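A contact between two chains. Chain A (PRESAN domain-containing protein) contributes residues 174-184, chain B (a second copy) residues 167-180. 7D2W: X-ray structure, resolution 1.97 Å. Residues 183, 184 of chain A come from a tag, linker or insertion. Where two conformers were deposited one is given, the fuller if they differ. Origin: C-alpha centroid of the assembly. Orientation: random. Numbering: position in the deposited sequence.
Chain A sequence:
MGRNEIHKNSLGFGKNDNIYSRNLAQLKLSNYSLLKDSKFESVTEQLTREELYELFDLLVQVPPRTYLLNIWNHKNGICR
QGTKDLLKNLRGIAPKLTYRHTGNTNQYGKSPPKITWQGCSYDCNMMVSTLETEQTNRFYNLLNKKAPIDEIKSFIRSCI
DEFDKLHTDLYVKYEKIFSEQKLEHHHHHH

Chain A, residues 174-184: YEKIFSEQKLE
Chain B (167-180) HTDLYVKYEKIFSE

How do the two stretches lie against each other? Both are helical: A:Tyr174 to A:Gln181 ends a helix that begins earlier in chain A, and B:His167 to B:Glu180 lies within a longer one. The helices run in the same direction, 7° apart, with axes 9.9 Å apart at closest approach. The register is staggered: the CA atoms of A:Ser179 and B:Val172 are 6.3 Å apart, those of A:Glu180 and B:Glu175 7.7 Å, and those of A:Leu183 and B:Lys176 7.0 Å. The stretches bury 525 Å² between them, with no clear hydrogen bond across.

What does A:Glu175, which covers the most surface with 73 Å², meet on chain B? Its CA-to-CB bond points toward the other helix, and chi1 and chi2 are both t (-164° and -172°), so the chain is extended, with chi3 at -7°. The carboxylate reaches B:Thr168, where OE1 of A:Glu175 lies 3.3 Å from CG2, and B:Asp169, whose OD1 is 2.7 Å from OE2 of A:Glu175. Two acid oxygens this close suggest that one group holds a proton, though the geometry does not settle it. B:Asp169 starts away from chain A, but its m rotamer (chi1 -70°, chi2 -18°) brings its end nearer.

How is the middle filled? B:Val172, with chi1 t at 156°, points toward chain A: its CG1 is 3.2 Å from OG of A:Ser179, and its CG2 3.8 Å from the backbone O of A:Glu175. The serine, chi1 m at -51°, turns its hydroxyl back to its own helix, where OG donates a 2.5 Å hydrogen bond to O of A:Glu175. Beside it A:Lys176, chi1 m and chi2 t, lays its aliphatic part on B:Thr168, with CG of the lysine 3.8 Å from CG2 of the threonine.

What closes the contact beyond the end of helix A? A:Leu183, a tag residue, covers 72 Å². Its N donates to O of A:Glu180 at 3.3 Å, and phi/psi of -88/-172 extends the backbone here. With chi1 at -91°, between wells, and chi2 p at 38°, the side chain places CD2 3.5 Å from CG of B:Glu175, whose chi1 and chi2 are t, and CG 3.7 Å from OG of B:Ser179, chi1 also t. B:Lys176 contributes little: its extended chain leads away, and its NZ forms a 2.5 Å salt bridge with OE2 of B:Glu180.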

# COMPACT_ATOMS: atom_id res chain seq x y z
N TYR A 174 7.08 -9.29 6.73
CA TYR A 174 8.16 -10.25 6.57
C TYR A 174 9.50 -9.57 6.35
O TYR A 174 10.54 -10.15 6.68
CB TYR A 174 7.85 -11.23 5.42
CG TYR A 174 6.82 -12.21 5.90
CD1 TYR A 174 7.18 -13.24 6.77
CD2 TYR A 174 5.48 -12.06 5.56
CE1 TYR A 174 6.24 -14.11 7.26
CE2 TYR A 174 4.52 -12.94 6.05
CZ TYR A 174 4.91 -13.95 6.90
OH TYR A 174 3.97 -14.81 7.39
N GLU A 175 9.51 -8.35 5.80
CA GLU A 175 10.78 -7.64 5.69
C GLU A 175 11.40 -7.44 7.06
O GLU A 175 12.62 -7.58 7.23
CB GLU A 175 10.60 -6.30 5.00
CG GLU A 175 11.92 -5.73 4.52
CD GLU A 175 11.81 -4.31 4.01
OE1 GLU A 175 10.68 -3.81 3.89
OE2 GLU A 175 12.86 -3.70 3.72
N LYS A 176 10.57 -7.14 8.06
CA LYS A 176 11.09 -6.94 9.40
C LYS A 176 11.60 -8.25 9.98
O LYS A 176 12.71 -8.31 10.51
CB LYS A 176 10.00 -6.35 10.30
CG LYS A 176 9.71 -4.89 10.04
CD LYS A 176 8.78 -4.30 11.09
CE LYS A 176 7.35 -4.19 10.58
NZ LYS A 176 6.77 -2.84 10.83
N ILE A 177 10.81 -9.32 9.86
CA ILE A 177 11.20 -10.61 10.43
C ILE A 177 12.48 -11.12 9.77
O ILE A 177 13.42 -11.54 10.45
CB ILE A 177 10.07 -11.64 10.30
CG1 ILE A 177 8.78 -11.11 10.92
CG2 ILE A 177 10.44 -12.93 11.02
CD1 ILE A 177 7.58 -11.92 10.51
N PHE A 178 12.51 -11.12 8.43
CA PHE A 178 13.67 -11.69 7.75
C PHE A 178 14.93 -10.89 8.03
O PHE A 178 16.00 -11.46 8.25
CB PHE A 178 13.40 -11.78 6.25
CG PHE A 178 12.42 -12.86 5.86
CD1 PHE A 178 12.19 -13.95 6.69
CD2 PHE A 178 11.72 -12.78 4.65
CE1 PHE A 178 11.29 -14.94 6.33
CE2 PHE A 178 10.82 -13.77 4.29
CZ PHE A 178 10.60 -14.85 5.13
N SER A 179 14.83 -9.56 8.04
CA SER A 179 16.01 -8.74 8.31
C SER A 179 16.53 -8.97 9.72
O SER A 179 17.75 -8.98 9.95
CB SER A 179 15.68 -7.26 8.09
OG SER A 179 15.06 -7.06 6.83
N GLU A 180 15.63 -9.16 10.69
CA GLU A 180 16.05 -9.42 12.06
C GLU A 180 16.67 -10.82 12.20
O GLU A 180 17.60 -11.01 12.99
CB GLU A 180 14.85 -9.23 12.99
CG GLU A 180 14.96 -9.81 14.39
CD GLU A 180 13.73 -9.50 15.24
OE1 GLU A 180 12.66 -9.21 14.66
OE2 GLU A 180 13.83 -9.54 16.49
N GLN A 181 16.18 -11.79 11.43
CA GLN A 181 16.78 -13.12 11.45
C GLN A 181 18.19 -13.11 10.88
O GLN A 181 19.04 -13.90 11.32
CB GLN A 181 15.89 -14.11 10.67
CG GLN A 181 14.74 -14.66 11.49
CD GLN A 181 13.79 -15.53 10.69
OE1 GLN A 181 13.71 -15.43 9.47
NE2 GLN A 181 13.06 -16.39 11.39
N LYS A 182 18.47 -12.23 9.92
CA LYS A 182 19.80 -12.18 9.31
C LYS A 182 20.86 -11.58 10.23
O LYS A 182 22.04 -11.55 9.87
CB LYS A 182 19.73 -11.42 7.98
CG LYS A 182 19.03 -12.20 6.86
CD LYS A 182 19.00 -11.47 5.52
CE LYS A 182 17.90 -10.42 5.45
NZ LYS A 182 17.92 -9.66 4.16
N LEU A 183 20.46 -11.13 11.42
CA LEU A 183 21.34 -10.46 12.37
C LEU A 183 22.04 -11.47 13.29
O LEU A 183 21.96 -12.68 13.10
CB LEU A 183 20.54 -9.44 13.16
CG LEU A 183 20.48 -8.03 12.58
CD1 LEU A 183 20.37 -8.04 11.07
CD2 LEU A 183 19.28 -7.33 13.18
N GLU A 184 22.74 -10.95 14.30
CA GLU A 184 23.58 -11.73 15.22
C GLU A 184 24.66 -12.50 14.47
O GLU A 184 25.53 -11.91 13.83
CB GLU A 184 22.73 -12.68 16.07
N HIS B 167 9.14 3.64 5.67
CA HIS B 167 9.39 3.50 7.11
C HIS B 167 9.99 2.14 7.45
O HIS B 167 10.92 2.04 8.26
CB HIS B 167 8.10 3.73 7.89
CG HIS B 167 7.70 5.18 7.98
ND1 HIS B 167 6.39 5.58 8.10
CD2 HIS B 167 8.44 6.31 7.94
CE1 HIS B 167 6.34 6.90 8.16
NE2 HIS B 167 7.57 7.37 8.07
N THR B 168 9.47 1.07 6.85
CA THR B 168 10.05 -0.25 7.13
C THR B 168 11.46 -0.37 6.56
O THR B 168 12.37 -0.87 7.23
CB THR B 168 9.16 -1.36 6.58
OG1 THR B 168 7.86 -1.27 7.19
CG2 THR B 168 9.78 -2.74 6.89
N ASP B 169 11.66 0.09 5.32
CA ASP B 169 12.99 0.04 4.72
C ASP B 169 14.02 0.77 5.58
O ASP B 169 15.13 0.27 5.78
CB ASP B 169 12.96 0.63 3.30
CG ASP B 169 12.20 -0.26 2.29
OD1 ASP B 169 12.00 -1.46 2.56
OD2 ASP B 169 11.80 0.24 1.23
N LEU B 170 13.66 1.95 6.10
CA LEU B 170 14.58 2.71 6.94
C LEU B 170 14.90 1.97 8.23
O LEU B 170 16.06 1.90 8.64
CB LEU B 170 13.99 4.10 7.26
CG LEU B 170 13.95 5.08 6.07
CD1 LEU B 170 13.10 6.29 6.43
CD2 LEU B 170 15.36 5.52 5.68
N TYR B 171 13.87 1.42 8.88
CA TYR B 171 14.09 0.69 10.13
C TYR B 171 15.04 -0.47 9.92
O TYR B 171 15.99 -0.67 10.68
CB TYR B 171 12.77 0.19 10.73
CG TYR B 171 12.99 -0.49 12.07
CD1 TYR B 171 13.18 0.25 13.23
CD2 TYR B 171 13.06 -1.88 12.17
CE1 TYR B 171 13.42 -0.36 14.45
CE2 TYR B 171 13.29 -2.51 13.38
CZ TYR B 171 13.48 -1.75 14.52
OH TYR B 171 13.71 -2.39 15.72
N VAL B 172 14.79 -1.26 8.88
CA VAL B 172 15.63 -2.43 8.59
C VAL B 172 17.06 -1.99 8.28
O VAL B 172 18.03 -2.65 8.69
CB VAL B 172 15.00 -3.22 7.43
CG1 VAL B 172 16.03 -4.04 6.69
CG2 VAL B 172 13.84 -4.06 7.96
N LYS B 173 17.21 -0.87 7.56
CA LYS B 173 18.53 -0.37 7.22
C LYS B 173 19.33 -0.06 8.49
O LYS B 173 20.49 -0.47 8.63
CB LYS B 173 18.40 0.88 6.34
CG LYS B 173 19.73 1.56 5.98
CD LYS B 173 19.57 2.55 4.82
CE LYS B 173 19.51 3.99 5.31
NZ LYS B 173 18.76 4.92 4.38
N TYR B 174 18.70 0.64 9.43
CA TYR B 174 19.43 1.03 10.64
C TYR B 174 19.56 -0.11 11.62
O TYR B 174 20.58 -0.20 12.31
CB TYR B 174 18.75 2.24 11.29
CG TYR B 174 19.18 3.43 10.53
CD1 TYR B 174 20.50 3.87 10.60
CD2 TYR B 174 18.32 4.04 9.63
CE1 TYR B 174 20.93 4.93 9.85
CE2 TYR B 174 18.75 5.10 8.86
CZ TYR B 174 20.05 5.53 8.97
OH TYR B 174 20.48 6.58 8.22
N GLU B 175 18.55 -0.98 11.72
CA GLU B 175 18.71 -2.18 12.52
C GLU B 175 19.98 -2.93 12.13
O GLU B 175 20.77 -3.33 12.99
CB GLU B 175 17.48 -3.08 12.37
CG GLU B 175 17.50 -4.27 13.31
CD GLU B 175 16.22 -5.06 13.30
OE1 GLU B 175 15.73 -5.40 12.20
OE2 GLU B 175 15.70 -5.35 14.40
N LYS B 176 20.21 -3.10 10.82
CA LYS B 176 21.40 -3.80 10.35
C LYS B 176 22.67 -3.02 10.67
O LYS B 176 23.65 -3.59 11.18
CB LYS B 176 21.29 -4.04 8.84
CG LYS B 176 22.49 -4.75 8.18
CD LYS B 176 22.19 -4.96 6.68
CE LYS B 176 23.32 -5.71 5.96
NZ LYS B 176 24.63 -5.00 6.07
N ILE B 177 22.68 -1.72 10.39
CA ILE B 177 23.88 -0.91 10.59
C ILE B 177 24.27 -0.87 12.06
O ILE B 177 25.44 -1.03 12.42
CB ILE B 177 23.67 0.50 10.02
CG1 ILE B 177 23.74 0.46 8.50
CG2 ILE B 177 24.71 1.45 10.58
CD1 ILE B 177 23.24 1.72 7.87
N PHE B 178 23.28 -0.63 12.94
CA PHE B 178 23.56 -0.55 14.37
C PHE B 178 23.95 -1.90 14.95
O PHE B 178 24.68 -1.96 15.95
CB PHE B 178 22.34 0.01 15.12
CG PHE B 178 22.10 1.49 14.89
CD1 PHE B 178 23.16 2.38 14.82
CD2 PHE B 178 20.82 1.98 14.76
CE1 PHE B 178 22.94 3.73 14.61
CE2 PHE B 178 20.59 3.34 14.56
CZ PHE B 178 21.66 4.22 14.48
N SER B 179 23.48 -2.99 14.35
CA SER B 179 23.84 -4.33 14.81
C SER B 179 25.28 -4.66 14.46
O SER B 179 26.04 -5.16 15.30
CB SER B 179 22.88 -5.36 14.21
OG SER B 179 23.17 -6.66 14.69
N GLU B 180 25.68 -4.39 13.21
CA GLU B 180 27.03 -4.70 12.78
C GLU B 180 28.06 -3.88 13.54
O GLU B 180 29.08 -4.41 13.99
CB GLU B 180 27.15 -4.46 11.27
CG GLU B 180 26.29 -5.41 10.46
CD GLU B 180 26.11 -4.97 9.02
OE1 GLU B 180 26.26 -3.76 8.74
OE2 GLU B 180 25.79 -5.83 8.17